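Local coordinates for bartonella effector protein (Bep) substrate of VirB T4SS (Bartonella sp. AR 15-3, PDB 4M16), which probably transfers AMP from ATP to tyrosine or threonine side chains of target proteins, the part described here being its N-terminal Fic domain, at residues A[79-84]-A[111-116]; A[186-191]-A[208-213]. One frame throughout, in Å; residues are numbered along the deposited sequence.

Interaction 1: A[79-84]-A[111-116]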
ATOM      1  N   TYR A  79       9.163   7.169   4.826  1.00 20.16           N
ATOM      2  CA  TYR A  79      10.304   7.278   3.952  1.00 21.25           C
ATOM      3  C   TYR A  79      10.166   6.188   2.921  1.00 20.88           C
ATOM      4  O   TYR A  79       9.743   5.092   3.239  1.00 21.78           O
ATOM      5  CB  TYR A  79      11.653   7.058   4.717  1.00 22.06           C
ATOM      6  CG  TYR A  79      12.084   8.240   5.612  1.00 24.19           C
ATOM      7  CD1 TYR A  79      11.472   8.470   6.828  1.00 24.84           C
ATOM      8  CD2 TYR A  79      13.120   9.077   5.229  1.00 26.27           C
ATOM      9  CE1 TYR A  79      11.855   9.518   7.643  1.00 26.60           C
ATOM     10  CE2 TYR A  79      13.513  10.143   6.032  1.00 28.06           C
ATOM     11  CZ  TYR A  79      12.877  10.340   7.241  1.00 27.82           C
ATOM     12  OH  TYR A  79      13.232  11.385   8.022  1.00 30.28           O
ATOM     13  N   THR A  80      10.546   6.468   1.673  1.00 20.62           N
ATOM     14  CA  THR A  80      10.481   5.433   0.630  1.00 20.29           C
ATOM     15  C   THR A  80      11.794   4.656   0.559  1.00 20.86           C
ATOM     16  O   THR A  80      12.894   5.173   0.875  1.00 20.93           O
ATOM     17  CB  THR A  80      10.069   6.034  -0.708  1.00 19.91           C
ATOM     18  OG1 THR A  80      10.983   7.095  -1.071  1.00 21.55           O
ATOM     19  CG2 THR A  80       8.661   6.585  -0.596  1.00 20.12           C
ATOM     20  N   ARG A  81      11.658   3.386   0.215  1.00 20.20           N
ATOM     21  CA  ARG A  81      12.757   2.430   0.315  1.00 20.01           C
ATOM     22  C   ARG A  81      13.894   2.613  -0.698  1.00 21.69           C
ATOM     23  O   ARG A  81      14.953   2.037  -0.496  1.00 24.88           O
ATOM     24  CB  ARG A  81      12.217   0.974   0.297  1.00 18.71           C
ATOM     25  CG  ARG A  81      11.677   0.492  -1.046  1.00 17.66           C
ATOM     26  CD  ARG A  81      11.216  -0.947  -1.023  1.00 16.26           C
ATOM     27  NE  ARG A  81      10.389  -1.176  -2.206  1.00 15.41           N
ATOM     28  CZ  ARG A  81      10.825  -1.437  -3.430  1.00 15.03           C
ATOM     29  NH1 ARG A  81      12.112  -1.635  -3.684  1.00 15.79           N
ATOM     30  NH2 ARG A  81       9.931  -1.570  -4.427  1.00 14.41           N
ATOM     31  N   ASP A  82      13.712   3.438  -1.718  1.00 22.76           N
ATOM     32  CA  ASP A  82      14.799   3.772  -2.637  1.00 24.71           C
ATOM     33  C   ASP A  82      15.937   4.551  -1.965  1.00 25.43           C
ATOM     34  O   ASP A  82      17.091   4.483  -2.405  1.00 25.06           O
ATOM     35  CB  ASP A  82      14.291   4.604  -3.805  1.00 25.36           C
ATOM     36  CG  ASP A  82      13.453   5.776  -3.379  1.00 26.02           C
ATOM     37  OD1 ASP A  82      12.490   5.599  -2.592  1.00 26.80           O
ATOM     38  OD2 ASP A  82      13.707   6.885  -3.867  1.00 28.30           O
ATOM     39  N   LEU A  83      15.607   5.295  -0.916  1.00 24.39           N
ATOM     40  CA  LEU A  83      16.584   6.168  -0.301  1.00 27.43           C
ATOM     41  C   LEU A  83      17.354   5.376   0.756  1.00 25.38           C
ATOM     42  O   LEU A  83      16.800   4.567   1.471  1.00 25.88           O
ATOM     43  CB  LEU A  83      15.887   7.380   0.314  1.00 29.08           C
ATOM     44  CG  LEU A  83      15.245   8.335  -0.733  1.00 32.62           C
ATOM     45  CD1 LEU A  83      14.407   9.374  -0.017  1.00 35.25           C
ATOM     46  CD2 LEU A  83      16.277   9.025  -1.623  1.00 33.53           C
ATOM     47  N   SER A  84      18.638   5.608   0.840  1.00 24.50           N
ATOM     48  CA  SER A  84      19.432   5.118   1.954  1.00 24.22           C
ATOM     49  C   SER A  84      18.874   5.651   3.241  1.00 22.92           C
ATOM     50  O   SER A  84      18.686   6.880   3.372  1.00 23.68           O
ATOM     51  CB  SER A  84      20.870   5.595   1.815  1.00 25.88           C
ATOM     52  OG  SER A  84      21.415   4.896   0.739  1.00 28.00           O
ATOM     53  N   ASP A 111      15.557   2.242  -8.035  1.00 22.16           N
ATOM     54  CA  ASP A 111      15.979   3.215  -9.048  1.00 24.35           C
ATOM     55  C   ASP A 111      14.847   3.894  -9.831  1.00 23.74           C
ATOM     56  O   ASP A 111      15.093   4.874 -10.522  1.00 24.77           O
ATOM     57  CB  ASP A 111      16.918   2.531 -10.067  1.00 27.14           C
ATOM     58  CG  ASP A 111      18.258   2.197  -9.476  1.00 30.17           C
ATOM     59  OD1 ASP A 111      18.511   2.558  -8.279  1.00 33.92           O
ATOM     60  OD2 ASP A 111      19.079   1.593 -10.211  1.00 34.11           O
ATOM     61  N   LYS A 112      13.655   3.325  -9.783  1.00 22.08           N
ATOM     62  CA  LYS A 112      12.486   3.792 -10.549  1.00 22.07           C
ATOM     63  C   LYS A 112      11.399   4.314  -9.617  1.00 20.42           C
ATOM     64  O   LYS A 112      10.417   4.890 -10.097  1.00 19.37           O
ATOM     65  CB  LYS A 112      11.870   2.630 -11.335  1.00 22.81           C
ATOM     66  CG  LYS A 112      12.759   2.066 -12.465  1.00 26.38           C
ATOM     67  CD  LYS A 112      13.212   3.176 -13.370  1.00 30.43           C
ATOM     68  CE  LYS A 112      13.528   2.728 -14.783  1.00 34.75           C
ATOM     69  NZ  LYS A 112      13.892   3.914 -15.612  1.00 37.53           N
ATOM     70  N   ILE A 113      11.548   4.150  -8.304  1.00 19.09           N
ATOM     71  CA  ILE A 113      10.418   4.495  -7.409  1.00 18.79           C
ATOM     72  C   ILE A 113      10.061   5.990  -7.521  1.00 18.79           C
ATOM     73  O   ILE A 113       8.892   6.330  -7.631  1.00 17.44           O
ATOM     74  CB  ILE A 113      10.679   4.068  -5.950  1.00 18.47           C
ATOM     75  CG1 ILE A 113      10.631   2.529  -5.860  1.00 18.32           C
ATOM     76  CG2 ILE A 113       9.648   4.661  -4.987  1.00 18.13           C
ATOM     77  CD1 ILE A 113      11.022   1.976  -4.504  1.00 18.57           C
ATOM     78  N   GLN A 114      11.063   6.891  -7.534  1.00 19.53           N
ATOM     79  CA  GLN A 114      10.748   8.313  -7.585  1.00 21.11           C
ATOM     80  C   GLN A 114      10.010   8.676  -8.867  1.00 21.59           C
ATOM     81  O   GLN A 114       8.991   9.398  -8.853  1.00 21.70           O
ATOM     82  CB  GLN A 114      12.019   9.191  -7.455  1.00 23.09           C
ATOM     83  CG  GLN A 114      12.621   9.182  -6.052  1.00 24.26           C
ATOM     84  CD  GLN A 114      11.723   9.785  -4.973  1.00 25.05           C
ATOM     85  OE1 GLN A 114      10.984  10.753  -5.201  1.00 25.40           O
ATOM     86  NE2 GLN A 114      11.769   9.197  -3.806  1.00 24.81           N
ATOM     87  N   GLU A 115      10.524   8.187  -9.984  1.00 22.35           N
ATOM     88  CA  GLU A 115       9.885   8.416 -11.264  1.00 23.86           C
ATOM     89  C   GLU A 115       8.433   7.852 -11.309  1.00 20.64           C
ATOM     90  O   GLU A 115       7.502   8.482 -11.866  1.00 19.46           O
ATOM     91  CB  GLU A 115      10.765   7.745 -12.319  1.00 26.98           C
ATOM     92  CG  GLU A 115      10.116   7.560 -13.654  1.00 31.20           C
ATOM     93  CD  GLU A 115      11.131   7.271 -14.763  1.00 36.04           C
ATOM     94  OE1 GLU A 115      12.006   6.380 -14.579  1.00 36.21           O
ATOM     95  OE2 GLU A 115      11.015   7.946 -15.819  1.00 38.33           O
ATOM     96  N   ASN A 116       8.271   6.648 -10.790  1.00 18.92           N
ATOM     97  CA  ASN A 116       6.993   5.975 -10.802  1.00 18.07           C
ATOM     98  C   ASN A 116       5.968   6.678  -9.915  1.00 17.35           C
ATOM     99  O   ASN A 116       4.793   6.829 -10.291  1.00 17.00           O
ATOM    100  CB  ASN A 116       7.127   4.489 -10.430  1.00 17.71           C
ATOM    101  CG  ASN A 116       7.840   3.634 -11.501  1.00 18.30           C
ATOM    102  OD1 ASN A 116       7.987   4.009 -12.688  1.00 19.91           O
ATOM    103  ND2 ASN A 116       8.252   2.475 -11.099  1.00 17.90           N
TER
HETATM  104  O   HOH W   1      10.597   9.754  -1.215  1.00 25.76           O
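Ile-113, on the first turns of helix 110-126, and Gln-114 beside it meet the type I turn formed by Thr-80 to Leu-83. CD1 of Ile-113 lies over the centre of one face of the Arg-81 guanidinium, 3.6 Å above its plane, and the two side chains cross at about a right angle. The CG2 branch of Ile-113 turns instead to the Asp-82 carboxylate, 3.8 Å from OD1. NE, NH1 and NH2 of the Arg-81 guanidinium bond to the backbone carbonyls of His-153, Met-95 and Ala-108, respectively. His-153 opens the HPF sequence that begins the signature motif of the Fic fold, so the turn is tied both to this motif and to helix 110-126, just ahead of the short 85-86/92-93 hairpin. Gln-114 follows with a chain bent at chi2 (-64°), which swings its amide over to the turn. NE2 of Gln-114 donates to Asp-82 OD2 at 3.0 Å, nearly straight at 166°; the acceptor lies in the amide plane and offers its syn lone pair, with carboxylate and amide planes 39° apart. Thr-80 OG1 in turn donates a hydrogen bond to Asp-82 OD1 at 2.6 Å, again on the syn side, so both carboxylate oxygens are gripped, which limits rotation about chi2 of Asp-82. A water accepts from the same Gln-114 NE2 at 2.9 Å and donates to Thr-80 OG1 at 2.7 Å.

Interaction 2: A[186-191]-A[208-213]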
ATOM      1  N   GLU A 186      -6.838 -13.094   1.988  1.00 27.92           N
ATOM      2  CA  GLU A 186      -6.470 -14.035   0.888  1.00 29.81           C
ATOM      3  C   GLU A 186      -6.983 -13.506  -0.474  1.00 26.98           C
ATOM      4  O   GLU A 186      -6.270 -13.540  -1.496  1.00 24.48           O
ATOM      5  CB  GLU A 186      -7.020 -15.439   1.174  1.00 35.83           C
ATOM      6  CG  GLU A 186      -7.003 -16.421   0.002  1.00 39.11           C
ATOM      7  CD  GLU A 186      -7.489 -17.821   0.401  1.00 46.63           C
ATOM      8  OE1 GLU A 186      -8.522 -17.939   1.099  1.00 49.77           O
ATOM      9  OE2 GLU A 186      -6.853 -18.830   0.015  1.00 50.98           O
ATOM     10  N   ARG A 187      -8.206 -12.997  -0.478  1.00 25.87           N
ATOM     11  CA  ARG A 187      -8.833 -12.479  -1.693  1.00 26.12           C
ATOM     12  C   ARG A 187      -8.125 -11.219  -2.228  1.00 22.79           C
ATOM     13  O   ARG A 187      -7.846 -11.084  -3.428  1.00 21.24           O
ATOM     14  CB  ARG A 187     -10.306 -12.220  -1.402  1.00 30.03           C
ATOM     15  CG  ARG A 187     -11.070 -11.464  -2.467  1.00 33.40           C
ATOM     16  CD  ARG A 187     -11.810 -12.397  -3.363  1.00 38.96           C
ATOM     17  NE  ARG A 187     -12.764 -11.705  -4.243  1.00 42.60           N
ATOM     18  CZ  ARG A 187     -12.421 -11.058  -5.352  1.00 45.46           C
ATOM     19  NH1 ARG A 187     -11.136 -10.945  -5.713  1.00 45.39           N
ATOM     20  NH2 ARG A 187     -13.373 -10.528  -6.107  1.00 46.67           N
ATOM     21  N   ILE A 188      -7.814 -10.305  -1.328  1.00 21.21           N
ATOM     22  CA  ILE A 188      -7.055  -9.149  -1.666  1.00 20.92           C
ATOM     23  C   ILE A 188      -5.684  -9.513  -2.247  1.00 21.06           C
ATOM     24  O   ILE A 188      -5.301  -9.002  -3.286  1.00 20.21           O
ATOM     25  CB  ILE A 188      -6.919  -8.171  -0.482  1.00 21.25           C
ATOM     26  CG1 ILE A 188      -8.298  -7.648  -0.070  1.00 21.57           C
ATOM     27  CG2 ILE A 188      -5.997  -7.032  -0.892  1.00 21.79           C
ATOM     28  CD1 ILE A 188      -8.350  -7.101   1.342  1.00 22.91           C
ATOM     29  N   MET A 189      -4.939 -10.366  -1.551  1.00 21.96           N
ATOM     30  CA  MET A 189      -3.600 -10.705  -1.994  1.00 23.31           C
ATOM     31  C   MET A 189      -3.579 -11.541  -3.294  1.00 23.38           C
ATOM     32  O   MET A 189      -2.647 -11.424  -4.084  1.00 22.71           O
ATOM     33  CB  MET A 189      -2.814 -11.352  -0.858  1.00 26.50           C
ATOM     34  CG  MET A 189      -2.521 -10.393   0.310  1.00 27.38           C
ATOM     35  SD  MET A 189      -1.928  -8.748  -0.203  1.00 30.60           S
ATOM     36  CE  MET A 189      -0.488  -9.291  -1.088  1.00 30.89           C
ATOM     37  N   ARG A 190      -4.593 -12.374  -3.512  1.00 24.64           N
ATOM     38  CA  ARG A 190      -4.747 -13.055  -4.797  1.00 26.31           C
ATOM     39  C   ARG A 190      -4.949 -12.091  -5.952  1.00 23.16           C
ATOM     40  O   ARG A 190      -4.310 -12.227  -6.998  1.00 22.29           O
ATOM     41  CB  ARG A 190      -5.911 -14.044  -4.759  1.00 30.65           C
ATOM     42  CG  ARG A 190      -6.030 -14.822  -6.065  1.00 35.75           C
ATOM     43  CD  ARG A 190      -6.960 -16.004  -5.925  1.00 42.66           C
ATOM     44  NE  ARG A 190      -8.359 -15.589  -6.038  1.00 47.73           N
ATOM     45  CZ  ARG A 190      -9.218 -15.404  -5.030  1.00 47.62           C
ATOM     46  NH1 ARG A 190      -8.871 -15.627  -3.750  1.00 47.60           N
ATOM     47  NH2 ARG A 190     -10.458 -15.015  -5.328  1.00 49.41           N
ATOM     48  N   ALA A 191      -5.789 -11.078  -5.775  1.00 21.18           N
ATOM     49  CA  ALA A 191      -5.928 -10.047  -6.824  1.00 19.67           C
ATOM     50  C   ALA A 191      -4.622  -9.294  -7.053  1.00 18.81           C
ATOM     51  O   ALA A 191      -4.256  -9.041  -8.165  1.00 17.41           O
ATOM     52  CB  ALA A 191      -7.033  -9.068  -6.479  1.00 19.35           C
ATOM     53  N   LYS A 208     -10.122  -6.019 -11.134  1.00 21.75           N
ATOM     54  CA  LYS A 208     -11.484  -5.491 -11.317  1.00 23.77           C
ATOM     55  C   LYS A 208     -12.532  -6.237 -10.467  1.00 23.99           C
ATOM     56  O   LYS A 208     -13.429  -5.600  -9.909  1.00 24.12           O
ATOM     57  CB  LYS A 208     -11.902  -5.554 -12.758  1.00 24.88           C
ATOM     58  CG  LYS A 208     -13.256  -4.880 -13.019  1.00 27.42           C
ATOM     59  CD  LYS A 208     -13.525  -4.778 -14.503  1.00 30.14           C
ATOM     60  CE  LYS A 208     -14.915  -4.250 -14.790  1.00 32.74           C
ATOM     61  NZ  LYS A 208     -15.078  -4.083 -16.240  1.00 35.62           N
ATOM     62  N   SER A 209     -12.427  -7.566 -10.372  1.00 24.92           N
ATOM     63  CA  SER A 209     -13.378  -8.362  -9.550  1.00 26.86           C
ATOM     64  C   SER A 209     -13.306  -7.924  -8.112  1.00 25.65           C
ATOM     65  O   SER A 209     -14.340  -7.727  -7.466  1.00 26.71           O
ATOM     66  CB  SER A 209     -13.092  -9.868  -9.563  1.00 29.19           C
ATOM     67  OG  SER A 209     -12.629 -10.248 -10.829  1.00 33.34           O
ATOM     68  N   LEU A 210     -12.086  -7.719  -7.632  1.00 24.63           N
ATOM     69  CA  LEU A 210     -11.902  -7.220  -6.244  1.00 24.03           C
ATOM     70  C   LEU A 210     -12.572  -5.880  -6.065  1.00 23.25           C
ATOM     71  O   LEU A 210     -13.295  -5.662  -5.103  1.00 23.82           O
ATOM     72  CB  LEU A 210     -10.442  -7.124  -5.858  1.00 22.43           C
ATOM     73  CG  LEU A 210     -10.178  -6.482  -4.465  1.00 22.26           C
ATOM     74  CD1 LEU A 210     -10.657  -7.427  -3.362  1.00 23.53           C
ATOM     75  CD2 LEU A 210      -8.722  -6.113  -4.223  1.00 21.83           C
ATOM     76  N   PHE A 211     -12.319  -4.963  -6.996  1.00 22.66           N
ATOM     77  CA  PHE A 211     -12.892  -3.621  -6.896  1.00 21.95           C
ATOM     78  C   PHE A 211     -14.427  -3.606  -6.966  1.00 22.62           C
ATOM     79  O   PHE A 211     -15.087  -2.813  -6.263  1.00 23.09           O
ATOM     80  CB  PHE A 211     -12.193  -2.634  -7.849  1.00 21.55           C
ATOM     81  CG  PHE A 211     -10.975  -2.016  -7.213  1.00 21.45           C
ATOM     82  CD1 PHE A 211      -9.826  -2.744  -7.041  1.00 21.27           C
ATOM     83  CD2 PHE A 211     -11.043  -0.771  -6.646  1.00 22.93           C
ATOM     84  CE1 PHE A 211      -8.736  -2.217  -6.367  1.00 21.98           C
ATOM     85  CE2 PHE A 211      -9.957  -0.234  -5.988  1.00 24.15           C
ATOM     86  CZ  PHE A 211      -8.786  -0.938  -5.863  1.00 22.68           C
ATOM     87  N   GLU A 212     -14.992  -4.475  -7.775  1.00 25.93           N
ATOM     88  CA  GLU A 212     -16.453  -4.588  -7.840  1.00 26.91           C
ATOM     89  C   GLU A 212     -17.035  -5.061  -6.468  1.00 26.00           C
ATOM     90  O   GLU A 212     -18.001  -4.515  -5.969  1.00 26.07           O
ATOM     91  CB  GLU A 212     -16.856  -5.484  -8.999  1.00 30.07           C
ATOM     92  CG  GLU A 212     -16.646  -4.735 -10.320  1.00 33.88           C
ATOM     93  CD  GLU A 212     -16.877  -5.553 -11.574  1.00 40.14           C
ATOM     94  OE1 GLU A 212     -17.091  -6.781 -11.460  1.00 44.44           O
ATOM     95  OE2 GLU A 212     -16.820  -4.962 -12.696  1.00 43.79           O
ATOM     96  N   ASP A 213     -16.369  -6.013  -5.856  1.00 25.07           N
ATOM     97  CA  ASP A 213     -16.791  -6.597  -4.591  1.00 26.09           C
ATOM     98  C   ASP A 213     -16.740  -5.612  -3.406  1.00 24.79           C
ATOM     99  O   ASP A 213     -17.542  -5.736  -2.465  1.00 24.33           O
ATOM    100  CB  ASP A 213     -15.853  -7.760  -4.260  1.00 28.70           C
ATOM    101  CG  ASP A 213     -16.146  -9.013  -5.094  1.00 32.22           C
ATOM    102  OD1 ASP A 213     -17.159  -9.034  -5.777  1.00 32.56           O
ATOM    103  OD2 ASP A 213     -15.342  -9.991  -5.043  1.00 37.43           O
TER
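Helices 186-191 and 208-213 run roughly antiparallel, 144° between their directions and 9.7 Å apart at closest approach, with the backbones nearest at Ala-191 and Leu-210. Leu-210 lies between the two helices. Its CB rests against Ala-191 CB at 4.0 Å, and CD2 also lies near that methyl. CG of Leu-210 is anti to the backbone N (chi1 175°), and CD1 reaches Ile-188 CG1 at 4.1 Å. The same CD1 lies 4.2 Å above one face of the Arg-187 guanidinium, offset toward its rim, as the arginine and leucine side chains run alongside one another, pointing opposite ways. Arg-187 bends at chi2 (97°) on its way across to the 208-213 helix. Its NH2 end is paired with Asp-213 OD2 in a salt bridge at the guanidinium edge, the carboxylate plane standing nearly perpendicular to the guanidinium; the modelled 2.3 Å between Arg-187 NH2 and Asp-213 OD2 is too short, so the detail of this bond is doubtful. Arg-187 NH2 also passes 3.5 Å from Ser-209 CB, while Ser-209 OG bonds back to Gln-205 O in its own helix. This helical hairpin is set against the helical core of the domain: Ile-188 meets His-164 of helix 159-174, and Phe-211 packs on helix 135-152, its ring edge-to-face with Phe-146.

How the interactions relate
From the N terminus the chain passes helix 59-70 and enters the turn of interaction 1. The contact with helix 110-126 closes a loop whose intervening 26 residues hold the small 85-86/92-93 hairpin. Helices 135-152 and 159-174 come next, and only after them does interaction 2 close a shorter loop of 16 intervening residues, almost all helical, pairing helices 185-197 and 200-214. The two contacts therefore follow in series, neither nesting nor crossing. The centres of interactions 1 and 2 are about 27 Å apart, on opposite sides of the chain's centre. Helix 135-152 relates them: Arg-81 of interaction 1 binds His-153 just beyond its end, while the 208-213 segment of interaction 2 lies against its earlier turns.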